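Poly-beta-1,6-N-acetyl-D-glucosamine export protein (PDB 4Y25) exports the biofilm polysaccharide poly-beta-1,6-N-acetyl-D-glucosamine across the outer membrane through its C-terminal beta-barrel domain, the part present in this chain. Local coordinates at residues G14-D19 with H28-T33; A137-R142 with V153-T158; R166-L171 with S190-Q195; E172-I177 with I184-P189; A270-E275 with L287-D292. All coordinates share one frame; numbering follows the deposited sequence.

Contact 1. Residues G14-D19 with H28-T33; sequences GSTGID and HDVDLT
Ser15 and Asp31 form a hydrogen-bonded pair in the first beta hairpin of the barrel, between strands 8-20 and 30-37. The strands run antiparallel at 175°. Ser15 N donates to Asp31 O at 2.7 Å, and Asp31 N returns a bond to Ser15 O. Two residues further on, Gly17 N donates to Asp29 O at 3.0 Å. The CB atoms of Ser15 and Asp31 lie 3.9 Å apart on the face turned to the barrel interior. On the other face, Thr16 is paired with Val30, and Thr16 OG1 comes no nearer to Val30 CG2 than 4.4 Å. The pairing loosens towards the loop. His28 CG lies anti to the carbonyl carbon, beside the backbone N (chi1 -46°), and the ring comes obliquely to the carbonyl oxygens of Gly17 and Ile18 without a hydrogen bond. Asp29 OD2 accepts a bond from Gly26 N in the connecting loop. Ile18 and Asp19 both face Leu287 on strand 283-297. That is a classic beta bulge, set in an antiparallel transmembrane beta barrel.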
# COMPACT_ATOMS: atom_id res chain seq x y z
N GLY A 14 -2.35 10.77 1.09
CA GLY A 14 -1.04 11.36 1.27
C GLY A 14 -0.21 10.73 2.37
O GLY A 14 -0.73 10.17 3.33
N SER A 15 1.11 10.85 2.21
CA SER A 15 2.05 10.31 3.17
C SER A 15 3.17 11.32 3.42
O SER A 15 3.71 11.90 2.48
CB SER A 15 2.62 8.98 2.67
OG SER A 15 3.72 8.56 3.46
N THR A 16 3.51 11.53 4.68
CA THR A 16 4.58 12.46 5.02
C THR A 16 5.36 12.00 6.24
O THR A 16 4.78 11.57 7.24
CB THR A 16 4.03 13.88 5.27
OG1 THR A 16 5.04 14.67 5.91
CG2 THR A 16 2.80 13.83 6.15
N GLY A 17 6.68 12.10 6.16
CA GLY A 17 7.56 11.66 7.23
C GLY A 17 7.83 12.72 8.28
O GLY A 17 8.21 13.85 7.96
N ILE A 18 7.61 12.36 9.54
CA ILE A 18 7.91 13.25 10.65
C ILE A 18 9.41 13.19 10.94
O ILE A 18 10.09 14.22 11.01
CB ILE A 18 7.11 12.88 11.92
CG1 ILE A 18 5.64 12.68 11.57
CG2 ILE A 18 7.28 13.94 12.99
CD1 ILE A 18 5.00 13.88 10.94
N ASP A 19 9.91 11.98 11.11
CA ASP A 19 11.34 11.73 11.23
C ASP A 19 11.63 10.31 10.78
O ASP A 19 11.54 9.36 11.56
CB ASP A 19 11.82 11.95 12.67
CG ASP A 19 13.33 11.82 12.79
OD1 ASP A 19 14.03 11.96 11.77
OD2 ASP A 19 13.81 11.58 13.92
N HIS A 28 12.23 13.67 6.15
CA HIS A 28 10.97 14.31 5.81
C HIS A 28 10.68 14.20 4.32
O HIS A 28 11.26 14.92 3.51
CB HIS A 28 10.99 15.78 6.24
CG HIS A 28 11.52 16.00 7.62
ND1 HIS A 28 12.86 16.22 7.88
CD2 HIS A 28 10.89 16.04 8.82
CE1 HIS A 28 13.03 16.38 9.18
NE2 HIS A 28 11.85 16.27 9.77
N ASP A 29 9.79 13.28 3.96
CA ASP A 29 9.37 13.13 2.58
C ASP A 29 7.87 13.39 2.45
O ASP A 29 7.14 13.29 3.43
CB ASP A 29 9.70 11.74 2.04
CG ASP A 29 11.12 11.65 1.51
OD1 ASP A 29 11.65 12.69 1.08
OD2 ASP A 29 11.69 10.54 1.52
N VAL A 30 7.44 13.75 1.25
CA VAL A 30 6.04 14.09 1.02
C VAL A 30 5.48 13.35 -0.19
O VAL A 30 5.94 13.54 -1.31
CB VAL A 30 5.87 15.61 0.82
CG1 VAL A 30 4.44 15.94 0.42
CG2 VAL A 30 6.27 16.36 2.08
N ASP A 31 4.50 12.50 0.06
CA ASP A 31 3.81 11.77 -1.00
C ASP A 31 2.35 12.20 -1.06
O ASP A 31 1.65 12.14 -0.05
CB ASP A 31 3.90 10.26 -0.79
CG ASP A 31 5.17 9.67 -1.36
OD1 ASP A 31 6.08 10.44 -1.72
OD2 ASP A 31 5.26 8.42 -1.45
N LEU A 32 1.90 12.64 -2.22
CA LEU A 32 0.51 13.02 -2.39
C LEU A 32 -0.04 12.55 -3.73
O LEU A 32 0.53 12.83 -4.78
CB LEU A 32 0.34 14.54 -2.28
CG LEU A 32 -1.12 14.99 -2.36
CD1 LEU A 32 -1.74 15.08 -0.98
CD2 LEU A 32 -1.23 16.31 -3.09
N THR A 33 -1.16 11.84 -3.68
CA THR A 33 -1.84 11.41 -4.89
C THR A 33 -3.33 11.74 -4.83
O THR A 33 -4.00 11.47 -3.84
CB THR A 33 -1.66 9.89 -5.14
OG1 THR A 33 -2.46 9.49 -6.26
CG2 THR A 33 -2.06 9.07 -3.92

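Contact 2. Residues A137-R142 with V153-T158; sequences AQAYVR and VSWAFT
Trp155 lies against Ala139 and Val141 of the neighbouring strand. Its CB packs near Glu168 O on the next strand over. Its CG sits between the backbone N and the carbonyl carbon (chi1 60°). From there the indole lies over strand 137-142. CD2 and CE3 are near Ala139 O, which stands 3.9 Å above the ring plane, offset toward the rim. NE1, CE2 and CZ2 all meet the methyl of Ala139, with CE2 3.8 Å from Ala139 CB. At the tip, CH2 has a looser contact with Val141 CG2 at 4.4 Å. These residues are on the outer face of the beta hairpin of strands 134-144 and 149-160, part of the barrel wall, where apolar side chains are consistent with lipid contact. Six backbone hydrogen bonds join Ala137 with Phe157, Ala139 with Trp155 and Val141 with Val153. One of them, Val141 N to Val153 O, measures 2.7 Å. On the inward face the contacts are small. Gln138 CG touches Ala156 CB at 3.9 Å, and Tyr140 CB meets Ser154 CB at 3.8 Å.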
# COMPACT_ATOMS: atom_id res chain seq x y z
N ALA A 137 5.77 -7.29 -11.88
CA ALA A 137 4.59 -8.14 -11.99
C ALA A 137 4.19 -8.67 -10.62
O ALA A 137 4.97 -9.36 -9.96
CB ALA A 137 4.86 -9.29 -12.95
N GLN A 138 2.98 -8.33 -10.18
CA GLN A 138 2.48 -8.80 -8.89
C GLN A 138 1.41 -9.87 -9.07
O GLN A 138 0.68 -9.87 -10.06
CB GLN A 138 1.91 -7.64 -8.07
CG GLN A 138 2.86 -6.49 -7.81
CD GLN A 138 2.28 -5.46 -6.86
OE1 GLN A 138 1.25 -5.70 -6.23
NE2 GLN A 138 2.94 -4.32 -6.74
N ALA A 139 1.33 -10.77 -8.10
CA ALA A 139 0.23 -11.73 -8.04
C ALA A 139 -0.09 -12.03 -6.58
O ALA A 139 0.80 -12.01 -5.72
CB ALA A 139 0.58 -13.01 -8.78
N TYR A 140 -1.36 -12.31 -6.29
CA TYR A 140 -1.74 -12.70 -4.94
C TYR A 140 -2.94 -13.64 -4.89
O TYR A 140 -3.74 -13.69 -5.83
CB TYR A 140 -2.01 -11.47 -4.07
CG TYR A 140 -3.21 -10.63 -4.48
CD1 TYR A 140 -4.49 -10.95 -4.05
CD2 TYR A 140 -3.05 -9.51 -5.28
CE1 TYR A 140 -5.58 -10.18 -4.41
CE2 TYR A 140 -4.13 -8.73 -5.65
CZ TYR A 140 -5.40 -9.07 -5.21
OH TYR A 140 -6.48 -8.30 -5.57
N VAL A 141 -3.05 -14.38 -3.80
CA VAL A 141 -4.16 -15.29 -3.56
C VAL A 141 -4.68 -15.10 -2.14
O VAL A 141 -3.92 -15.10 -1.18
CB VAL A 141 -3.75 -16.77 -3.77
CG1 VAL A 141 -4.89 -17.70 -3.41
CG2 VAL A 141 -3.30 -17.00 -5.21
N ARG A 142 -6.00 -14.94 -2.02
CA ARG A 142 -6.63 -14.69 -0.73
C ARG A 142 -7.71 -15.74 -0.44
O ARG A 142 -8.51 -16.07 -1.31
CB ARG A 142 -7.19 -13.26 -0.72
CG ARG A 142 -8.48 -13.02 0.06
CD ARG A 142 -8.98 -11.59 -0.21
NE ARG A 142 -10.43 -11.45 -0.08
CZ ARG A 142 -11.06 -10.28 0.01
NH1 ARG A 142 -10.37 -9.15 0.03
NH2 ARG A 142 -12.38 -10.25 0.12
N VAL A 153 -1.65 -14.85 0.44
CA VAL A 153 -0.35 -15.10 -0.15
C VAL A 153 -0.10 -14.12 -1.29
O VAL A 153 -0.97 -13.91 -2.13
CB VAL A 153 -0.22 -16.54 -0.67
CG1 VAL A 153 1.25 -16.91 -0.82
CG2 VAL A 153 -0.92 -17.51 0.27
N SER A 154 1.09 -13.53 -1.31
CA SER A 154 1.42 -12.55 -2.32
C SER A 154 2.90 -12.60 -2.67
O SER A 154 3.73 -12.96 -1.83
CB SER A 154 1.05 -11.14 -1.85
OG SER A 154 1.55 -10.16 -2.74
N TRP A 155 3.22 -12.25 -3.91
CA TRP A 155 4.61 -12.18 -4.34
C TRP A 155 4.74 -11.25 -5.54
O TRP A 155 3.77 -11.00 -6.25
CB TRP A 155 5.14 -13.57 -4.69
CG TRP A 155 4.39 -14.22 -5.79
CD1 TRP A 155 4.67 -14.16 -7.12
CD2 TRP A 155 3.22 -15.04 -5.66
NE1 TRP A 155 3.75 -14.90 -7.83
CE2 TRP A 155 2.85 -15.45 -6.95
CE3 TRP A 155 2.46 -15.47 -4.57
CZ2 TRP A 155 1.74 -16.26 -7.19
CZ3 TRP A 155 1.36 -16.28 -4.81
CH2 TRP A 155 1.02 -16.67 -6.11
N ALA A 156 5.94 -10.73 -5.74
CA ALA A 156 6.19 -9.78 -6.82
C ALA A 156 7.62 -9.88 -7.32
O ALA A 156 8.56 -10.04 -6.54
CB ALA A 156 5.90 -8.37 -6.35
N PHE A 157 7.78 -9.79 -8.64
CA PHE A 157 9.09 -9.77 -9.26
C PHE A 157 9.31 -8.39 -9.89
O PHE A 157 8.40 -7.84 -10.51
CB PHE A 157 9.23 -10.89 -10.30
CG PHE A 157 8.75 -12.24 -9.81
CD1 PHE A 157 9.61 -13.10 -9.16
CD2 PHE A 157 7.44 -12.64 -10.02
CE1 PHE A 157 9.18 -14.34 -8.71
CE2 PHE A 157 7.00 -13.88 -9.57
CZ PHE A 157 7.87 -14.73 -8.92
N THR A 158 10.51 -7.83 -9.73
CA THR A 158 10.78 -6.49 -10.24
C THR A 158 12.13 -6.40 -10.94
O THR A 158 13.16 -6.76 -10.37
CB THR A 158 10.76 -5.44 -9.10
OG1 THR A 158 9.59 -5.62 -8.29
CG2 THR A 158 10.77 -4.03 -9.68

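Contact 3. Residues R166-L171 with S190-Q195; sequences RHEVSL and SLYYEQ
His167, Val169 and Leu171 pair with Gln195, Tyr193 and Leu191 through six backbone hydrogen bonds, the strands running antiparallel at 172°. The inward face is polar. Tyr192 CG, anti to the backbone N (chi1 176°), lies on the side of CB nearer Glu168. The Tyr192 hydroxyl points at Glu168 OE1, but the modelled separation is too short to be trusted. Glu168 OE1 lies at the edge of the Tyr192 ring, and the carboxylate and ring planes are 88° apart. Nearby, Glu194 OE2 stands over one face of the Arg166 guanidinium, 3.0 Å from Arg166 NE. This salt bridge is of charges only, since no N-H points at the oxygen. Arg166 NE bonds Asn196 OD1, and Asn196 ND2 bonds Glu194 OE2. On the outer face, His167 and Gln195 lie side by side with ring and amide planes nearly parallel, but their close ND1 to OE1 approach is doubtful. Val169 CB packs 4.2 Å from Tyr193 CB. Charged and polar side chains inside, with Val169, Leu171 and Leu191 among those outside, fit an outer-membrane beta barrel.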
# COMPACT_ATOMS: atom_id res chain seq x y z
N ARG A 166 14.46 -7.87 -8.18
CA ARG A 166 13.95 -8.07 -6.84
C ARG A 166 12.74 -8.99 -6.84
O ARG A 166 11.72 -8.69 -7.46
CB ARG A 166 13.57 -6.73 -6.21
CG ARG A 166 12.95 -6.83 -4.83
CD ARG A 166 12.75 -5.45 -4.23
NE ARG A 166 14.01 -4.73 -4.10
CZ ARG A 166 14.11 -3.48 -3.66
NH1 ARG A 166 13.02 -2.81 -3.31
NH2 ARG A 166 15.30 -2.90 -3.58
N HIS A 167 12.85 -10.12 -6.14
CA HIS A 167 11.72 -11.01 -5.97
C HIS A 167 11.21 -10.92 -4.53
O HIS A 167 11.88 -11.37 -3.60
CB HIS A 167 12.09 -12.46 -6.31
CG HIS A 167 13.02 -12.58 -7.47
ND1 HIS A 167 14.39 -12.45 -7.35
CD2 HIS A 167 12.79 -12.83 -8.79
CE1 HIS A 167 14.96 -12.61 -8.53
NE2 HIS A 167 14.01 -12.84 -9.42
N GLU A 168 10.05 -10.31 -4.35
CA GLU A 168 9.46 -10.17 -3.03
C GLU A 168 8.34 -11.18 -2.84
O GLU A 168 7.62 -11.52 -3.79
CB GLU A 168 8.92 -8.75 -2.82
CG GLU A 168 9.99 -7.67 -2.89
CD GLU A 168 9.41 -6.28 -2.75
OE1 GLU A 168 9.05 -5.90 -1.62
OE2 GLU A 168 9.31 -5.57 -3.77
N VAL A 169 8.20 -11.69 -1.62
CA VAL A 169 7.10 -12.58 -1.27
C VAL A 169 6.55 -12.20 0.10
O VAL A 169 7.31 -11.92 1.03
CB VAL A 169 7.53 -14.07 -1.24
CG1 VAL A 169 6.35 -14.97 -0.92
CG2 VAL A 169 8.15 -14.48 -2.57
N SER A 170 5.22 -12.19 0.23
CA SER A 170 4.60 -11.89 1.51
C SER A 170 3.50 -12.89 1.83
O SER A 170 2.87 -13.45 0.93
CB SER A 170 4.03 -10.47 1.51
OG SER A 170 3.01 -10.33 0.54
N LEU A 171 3.28 -13.13 3.12
CA LEU A 171 2.21 -14.01 3.56
C LEU A 171 1.55 -13.43 4.80
O LEU A 171 2.17 -13.33 5.86
CB LEU A 171 2.75 -15.41 3.85
CG LEU A 171 1.75 -16.39 4.48
CD1 LEU A 171 0.50 -16.52 3.62
CD2 LEU A 171 2.40 -17.74 4.70
N SER A 190 2.32 -11.32 10.04
CA SER A 190 2.84 -11.08 8.70
C SER A 190 4.22 -11.71 8.49
O SER A 190 5.07 -11.68 9.38
CB SER A 190 2.91 -9.58 8.42
OG SER A 190 3.16 -9.33 7.04
N LEU A 191 4.42 -12.27 7.31
CA LEU A 191 5.72 -12.77 6.89
C LEU A 191 6.14 -12.07 5.60
O LEU A 191 5.30 -11.73 4.77
CB LEU A 191 5.70 -14.28 6.70
CG LEU A 191 5.29 -15.13 7.90
CD1 LEU A 191 5.42 -16.61 7.58
CD2 LEU A 191 6.12 -14.77 9.11
N TYR A 192 7.44 -11.86 5.43
CA TYR A 192 7.94 -11.16 4.25
C TYR A 192 9.32 -11.65 3.84
O TYR A 192 10.18 -11.91 4.69
CB TYR A 192 7.97 -9.65 4.52
CG TYR A 192 8.56 -8.84 3.39
CD1 TYR A 192 7.86 -8.65 2.20
CD2 TYR A 192 9.80 -8.24 3.52
CE1 TYR A 192 8.39 -7.90 1.17
CE2 TYR A 192 10.34 -7.48 2.49
CZ TYR A 192 9.63 -7.31 1.32
OH TYR A 192 10.18 -6.56 0.30
N TYR A 193 9.52 -11.78 2.53
CA TYR A 193 10.78 -12.24 1.97
C TYR A 193 11.18 -11.35 0.80
O TYR A 193 10.36 -11.06 -0.07
CB TYR A 193 10.68 -13.70 1.54
CG TYR A 193 11.93 -14.28 0.92
CD1 TYR A 193 13.01 -14.67 1.71
CD2 TYR A 193 12.03 -14.46 -0.45
CE1 TYR A 193 14.15 -15.21 1.15
CE2 TYR A 193 13.17 -14.99 -1.03
CZ TYR A 193 14.23 -15.37 -0.22
OH TYR A 193 15.36 -15.90 -0.80
N GLU A 194 12.43 -10.91 0.78
CA GLU A 194 12.94 -10.09 -0.31
C GLU A 194 14.35 -10.50 -0.71
O GLU A 194 15.23 -10.65 0.14
CB GLU A 194 12.93 -8.60 0.08
CG GLU A 194 13.55 -7.69 -0.97
CD GLU A 194 13.68 -6.25 -0.50
OE1 GLU A 194 13.17 -5.93 0.60
OE2 GLU A 194 14.31 -5.44 -1.22
N GLN A 195 14.56 -10.70 -2.01
CA GLN A 195 15.87 -11.07 -2.52
C GLN A 195 16.25 -10.19 -3.71
O GLN A 195 15.45 -9.96 -4.61
CB GLN A 195 15.90 -12.55 -2.91
CG GLN A 195 17.03 -12.95 -3.85
CD GLN A 195 16.54 -13.31 -5.24
OE1 GLN A 195 15.35 -13.54 -5.44
NE2 GLN A 195 17.46 -13.35 -6.20

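Contact 4. Residues E172-I177 with I184-P189; sequences EGQERI and IVDFLP
Arg176 and Asp186 carry the charged part of this contact. Arg176 NE bonds Asp186 OD1 at 2.7 Å, on the syn side of the carboxylate and near the guanidinium plane. The Arg176 chain bends at chi2 (69°), which turns CD towards Asp186. The second oxygen, OD2, takes a hydrogen bond from Gln174 NE2 at 3.1 Å. This donor comes from above the carboxylate plane. Asp186 is buried, and each of its carboxylate oxygens has a partner on strand 165-179. Glu175 OE1 lies at the edge of the Phe187 ring and forms a salt bridge with Arg149.

The strand axes are antiparallel at 144°. Backbone hydrogen bonds link Glu175 with Phe187 in both directions, the Phe187 N to Glu175 O bond measuring 2.6 Å. Ile177 N bonds Val185 O. The bond from Gly173 N to Pro189 O is weak.

Packing contacts make up the rest. Ile184 CD1 rests over one face of the Arg176 guanidinium, 3.9 Å from NH2 of Arg176. Ile177 CG1 makes an apolar contact with Phe187 CB at 3.9 Å. Pro189 CD meets Gly173 O at 3.4 Å and also sits over a face of the Phe187 ring. This is the turn end of a beta hairpin in the wall of the barrel, and the turn is probably periplasmic.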
# COMPACT_ATOMS: atom_id res chain seq x y z
N GLU A 172 0.29 -13.04 4.66
CA GLU A 172 -0.44 -12.41 5.75
C GLU A 172 -1.57 -13.28 6.26
O GLU A 172 -2.03 -14.20 5.57
CB GLU A 172 -0.98 -11.05 5.32
CG GLU A 172 0.09 -10.00 5.05
CD GLU A 172 -0.47 -8.60 4.94
OE1 GLU A 172 -1.59 -8.37 5.43
OE2 GLU A 172 0.21 -7.73 4.35
N GLY A 173 -2.02 -13.00 7.47
CA GLY A 173 -3.17 -13.66 8.05
C GLY A 173 -4.03 -12.64 8.78
O GLY A 173 -3.54 -11.60 9.22
N GLN A 174 -5.32 -12.93 8.89
CA GLN A 174 -6.24 -12.06 9.62
C GLN A 174 -7.21 -12.91 10.43
O GLN A 174 -8.18 -13.44 9.90
CB GLN A 174 -6.99 -11.14 8.66
CG GLN A 174 -7.91 -10.14 9.36
CD GLN A 174 -8.35 -9.01 8.44
OE1 GLN A 174 -8.02 -8.99 7.26
NE2 GLN A 174 -9.09 -8.06 8.99
N GLU A 175 -6.93 -13.04 11.72
CA GLU A 175 -7.78 -13.82 12.61
C GLU A 175 -8.52 -12.93 13.59
O GLU A 175 -7.91 -12.15 14.33
CB GLU A 175 -6.95 -14.86 13.35
CG GLU A 175 -7.75 -15.69 14.34
CD GLU A 175 -6.93 -16.83 14.92
OE1 GLU A 175 -5.82 -17.06 14.40
OE2 GLU A 175 -7.39 -17.47 15.88
N ARG A 176 -9.85 -13.06 13.61
CA ARG A 176 -10.70 -12.27 14.48
C ARG A 176 -10.73 -12.86 15.88
O ARG A 176 -11.22 -13.97 16.09
CB ARG A 176 -12.12 -12.18 13.89
CG ARG A 176 -13.11 -11.38 14.73
CD ARG A 176 -12.80 -9.90 14.73
NE ARG A 176 -12.68 -9.34 13.39
CZ ARG A 176 -13.67 -8.77 12.71
NH1 ARG A 176 -14.89 -8.69 13.25
NH2 ARG A 176 -13.45 -8.28 11.50
N ILE A 177 -10.20 -12.11 16.85
CA ILE A 177 -10.05 -12.59 18.22
C ILE A 177 -11.27 -12.24 19.06
O ILE A 177 -11.67 -12.99 19.95
CB ILE A 177 -8.79 -12.00 18.88
CG1 ILE A 177 -7.55 -12.32 18.04
CG2 ILE A 177 -8.61 -12.51 20.30
CD1 ILE A 177 -7.41 -13.79 17.71
N ILE A 184 -13.58 -4.44 17.97
CA ILE A 184 -13.08 -5.65 17.33
C ILE A 184 -11.56 -5.73 17.42
O ILE A 184 -10.86 -4.71 17.37
CB ILE A 184 -13.52 -5.76 15.85
CG1 ILE A 184 -12.81 -4.73 14.98
CG2 ILE A 184 -15.03 -5.62 15.73
CD1 ILE A 184 -13.07 -4.91 13.50
N VAL A 185 -11.05 -6.94 17.59
CA VAL A 185 -9.62 -7.16 17.72
C VAL A 185 -9.16 -8.23 16.74
O VAL A 185 -9.59 -9.39 16.82
CB VAL A 185 -9.22 -7.57 19.15
CG1 VAL A 185 -7.73 -7.78 19.24
CG2 VAL A 185 -9.68 -6.52 20.15
N ASP A 186 -8.29 -7.85 15.82
CA ASP A 186 -7.76 -8.79 14.84
C ASP A 186 -6.32 -9.16 15.14
O ASP A 186 -5.53 -8.34 15.61
CB ASP A 186 -7.85 -8.21 13.43
CG ASP A 186 -9.24 -8.31 12.85
OD1 ASP A 186 -9.99 -9.22 13.27
OD2 ASP A 186 -9.58 -7.49 11.97
N PHE A 187 -5.98 -10.42 14.88
CA PHE A 187 -4.59 -10.86 14.91
C PHE A 187 -4.08 -10.89 13.47
O PHE A 187 -4.61 -11.61 12.63
CB PHE A 187 -4.47 -12.23 15.58
CG PHE A 187 -3.07 -12.80 15.56
CD1 PHE A 187 -2.02 -12.09 16.12
CD2 PHE A 187 -2.83 -14.05 15.02
CE1 PHE A 187 -0.74 -12.61 16.11
CE2 PHE A 187 -1.54 -14.58 15.01
CZ PHE A 187 -0.50 -13.86 15.56
N LEU A 188 -3.06 -10.08 13.19
CA LEU A 188 -2.53 -9.99 11.83
C LEU A 188 -1.04 -10.34 11.79
O LEU A 188 -0.19 -9.46 11.77
CB LEU A 188 -2.74 -8.58 11.26
CG LEU A 188 -4.17 -8.11 11.04
CD1 LEU A 188 -4.65 -7.30 12.22
CD2 LEU A 188 -4.27 -7.29 9.76
N PRO A 189 -0.74 -11.65 11.76
CA PRO A 189 0.66 -12.09 11.64
C PRO A 189 1.16 -11.94 10.21
O PRO A 189 0.49 -12.38 9.28
CB PRO A 189 0.59 -13.56 12.05
CG PRO A 189 -0.78 -13.98 11.63
CD PRO A 189 -1.67 -12.78 11.83

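Contact 5. Residues A270-E275 with L287-D292; sequences ATLRWE and LYVEFD
Arg273 and Tyr288 pack closely on the face turned to the barrel interior. Arg273 CB stands over one face of the Tyr288 ring, 3.9 Å from its centroid and 19° off the normal, a CH-pi contact. Tyr288 CG lies between the backbone N and the carbonyl carbon (chi1 58°), which brings it nearer to Arg273 CB than Tyr288 CB is. Arg273 CD lies 3.6 Å from Tyr288 OH. The guanidinium has the Thr271 CG2 methyl over the centre of one face. Four backbone hydrogen bonds join Thr271 with Glu290 and Arg273 with Tyr288.

The outer face is apolar and is close-packed around Leu287. Leu287 CD1 meets the edge of the Trp274 ring, 3.7 Å from Trp274 CD1, and lies 4.0 Å from Leu272 CD1. Leu272 CD1 also touches Val289 CG2 at 3.8 Å.

Each face has a looser part. Inside, Glu290 OE1 is at the edge of the guanidinium, but this salt bridge is long, with Arg273 NE at 3.7 Å. Outside, Ala270 CB reaches Phe291 CB at 4.1 Å, while the Phe291 ring leads away. Ala270 and Leu272 are on the surface, consistent with lipid contact. The strands, antiparallel at 162°, form the last hairpin of the transmembrane barrel.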
# COMPACT_ATOMS: atom_id res chain seq x y z
N ALA A 270 -6.83 9.17 9.17
CA ALA A 270 -5.44 9.59 9.32
C ALA A 270 -4.76 8.72 10.35
O ALA A 270 -5.31 8.49 11.43
CB ALA A 270 -5.36 11.06 9.72
N THR A 271 -3.57 8.24 10.03
CA THR A 271 -2.85 7.34 10.92
C THR A 271 -1.43 7.83 11.20
O THR A 271 -0.71 8.23 10.29
CB THR A 271 -2.77 5.91 10.33
OG1 THR A 271 -4.07 5.47 9.94
CG2 THR A 271 -2.18 4.94 11.34
N LEU A 272 -1.05 7.81 12.47
CA LEU A 272 0.33 8.09 12.86
C LEU A 272 1.08 6.78 13.07
O LEU A 272 0.68 5.95 13.88
CB LEU A 272 0.36 8.94 14.13
CG LEU A 272 1.74 9.13 14.76
CD1 LEU A 272 2.67 9.83 13.79
CD2 LEU A 272 1.63 9.90 16.06
N ARG A 273 2.17 6.59 12.33
CA ARG A 273 2.88 5.32 12.38
C ARG A 273 4.31 5.44 12.87
O ARG A 273 5.00 6.43 12.61
CB ARG A 273 2.88 4.65 11.01
CG ARG A 273 1.50 4.26 10.54
CD ARG A 273 1.50 3.01 9.70
NE ARG A 273 0.14 2.56 9.44
CZ ARG A 273 -0.59 1.86 10.30
NH1 ARG A 273 -0.08 1.51 11.47
NH2 ARG A 273 -1.83 1.50 9.99
N TRP A 274 4.75 4.42 13.60
CA TRP A 274 6.13 4.32 14.06
C TRP A 274 6.62 2.90 13.82
O TRP A 274 5.88 1.93 14.01
CB TRP A 274 6.22 4.69 15.54
CG TRP A 274 7.63 4.77 16.07
CD1 TRP A 274 8.54 5.76 15.83
CD2 TRP A 274 8.27 3.83 16.94
NE1 TRP A 274 9.71 5.50 16.49
CE2 TRP A 274 9.57 4.32 17.18
CE3 TRP A 274 7.88 2.63 17.53
CZ2 TRP A 274 10.48 3.64 17.99
CZ3 TRP A 274 8.78 1.96 18.34
CH2 TRP A 274 10.07 2.47 18.56
N GLU A 275 7.87 2.77 13.40
CA GLU A 275 8.47 1.45 13.24
C GLU A 275 9.99 1.52 13.39
O GLU A 275 10.61 2.52 13.02
CB GLU A 275 8.09 0.83 11.90
CG GLU A 275 9.08 1.06 10.77
CD GLU A 275 8.67 0.37 9.49
OE1 GLU A 275 8.46 -0.86 9.51
OE2 GLU A 275 8.56 1.07 8.46
N LEU A 287 9.09 7.44 11.62
CA LEU A 287 7.88 8.04 12.16
C LEU A 287 7.22 8.86 11.06
O LEU A 287 7.84 9.78 10.52
CB LEU A 287 8.19 8.91 13.38
CG LEU A 287 6.99 9.52 14.10
CD1 LEU A 287 6.22 8.45 14.86
CD2 LEU A 287 7.44 10.63 15.04
N TYR A 288 5.98 8.53 10.73
CA TYR A 288 5.31 9.23 9.64
C TYR A 288 3.79 9.24 9.79
O TYR A 288 3.23 8.51 10.61
CB TYR A 288 5.69 8.60 8.29
CG TYR A 288 5.38 7.13 8.17
CD1 TYR A 288 6.25 6.17 8.67
CD2 TYR A 288 4.23 6.69 7.52
CE1 TYR A 288 5.97 4.82 8.55
CE2 TYR A 288 3.95 5.35 7.39
CZ TYR A 288 4.82 4.41 7.91
OH TYR A 288 4.54 3.07 7.78
N VAL A 289 3.15 10.08 8.99
CA VAL A 289 1.70 10.21 9.01
C VAL A 289 1.13 9.86 7.64
O VAL A 289 1.65 10.28 6.61
CB VAL A 289 1.26 11.64 9.41
CG1 VAL A 289 -0.25 11.78 9.33
CG2 VAL A 289 1.75 11.96 10.80
N GLU A 290 0.07 9.06 7.65
CA GLU A 290 -0.67 8.72 6.44
C GLU A 290 -2.09 9.25 6.55
O GLU A 290 -2.63 9.36 7.65
CB GLU A 290 -0.70 7.21 6.21
CG GLU A 290 0.50 6.66 5.45
CD GLU A 290 0.58 5.14 5.53
OE1 GLU A 290 -0.21 4.54 6.29
OE2 GLU A 290 1.44 4.56 4.84
N PHE A 291 -2.70 9.57 5.42
CA PHE A 291 -4.11 9.93 5.41
C PHE A 291 -4.73 9.59 4.07
O PHE A 291 -4.02 9.39 3.07
CB PHE A 291 -4.30 11.41 5.74
CG PHE A 291 -4.06 12.34 4.58
CD1 PHE A 291 -2.79 12.81 4.31
CD2 PHE A 291 -5.11 12.74 3.77
CE1 PHE A 291 -2.56 13.66 3.25
CE2 PHE A 291 -4.89 13.59 2.69
CZ PHE A 291 -3.61 14.05 2.43
N ASP A 292 -6.05 9.52 4.05
CA ASP A 292 -6.80 9.27 2.82
C ASP A 292 -8.21 9.82 2.96
O ASP A 292 -8.80 9.77 4.04
CB ASP A 292 -6.84 7.78 2.49
CG ASP A 292 -7.67 6.99 3.47
OD1 ASP A 292 -8.91 6.92 3.29
OD2 ASP A 292 -7.10 6.43 4.43

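Overall arrangement
All five contacts belong to one closed antiparallel sheet of 16 strands, and each joins the two strands of a hairpin. Contacts 1, 2, 3 and 5 each turn one face to the barrel interior. Contacts 1 and 5 meet where the first and last strands close the barrel. Their centres are about 9 Å apart, and Ile18 N is 2.8 Å from Leu287 O, a probable hydrogen bond. Contacts 2 and 3 are also about 9 Å apart between centres; Ala156 O and Glu168 N, 2.7 Å apart, make a probable hydrogen bond. Contact 4 continues the hairpin of contact 3 towards its turn, with centres about 20 Å apart. Contacts 1 and 2 lie on opposite sides of the chain's centre.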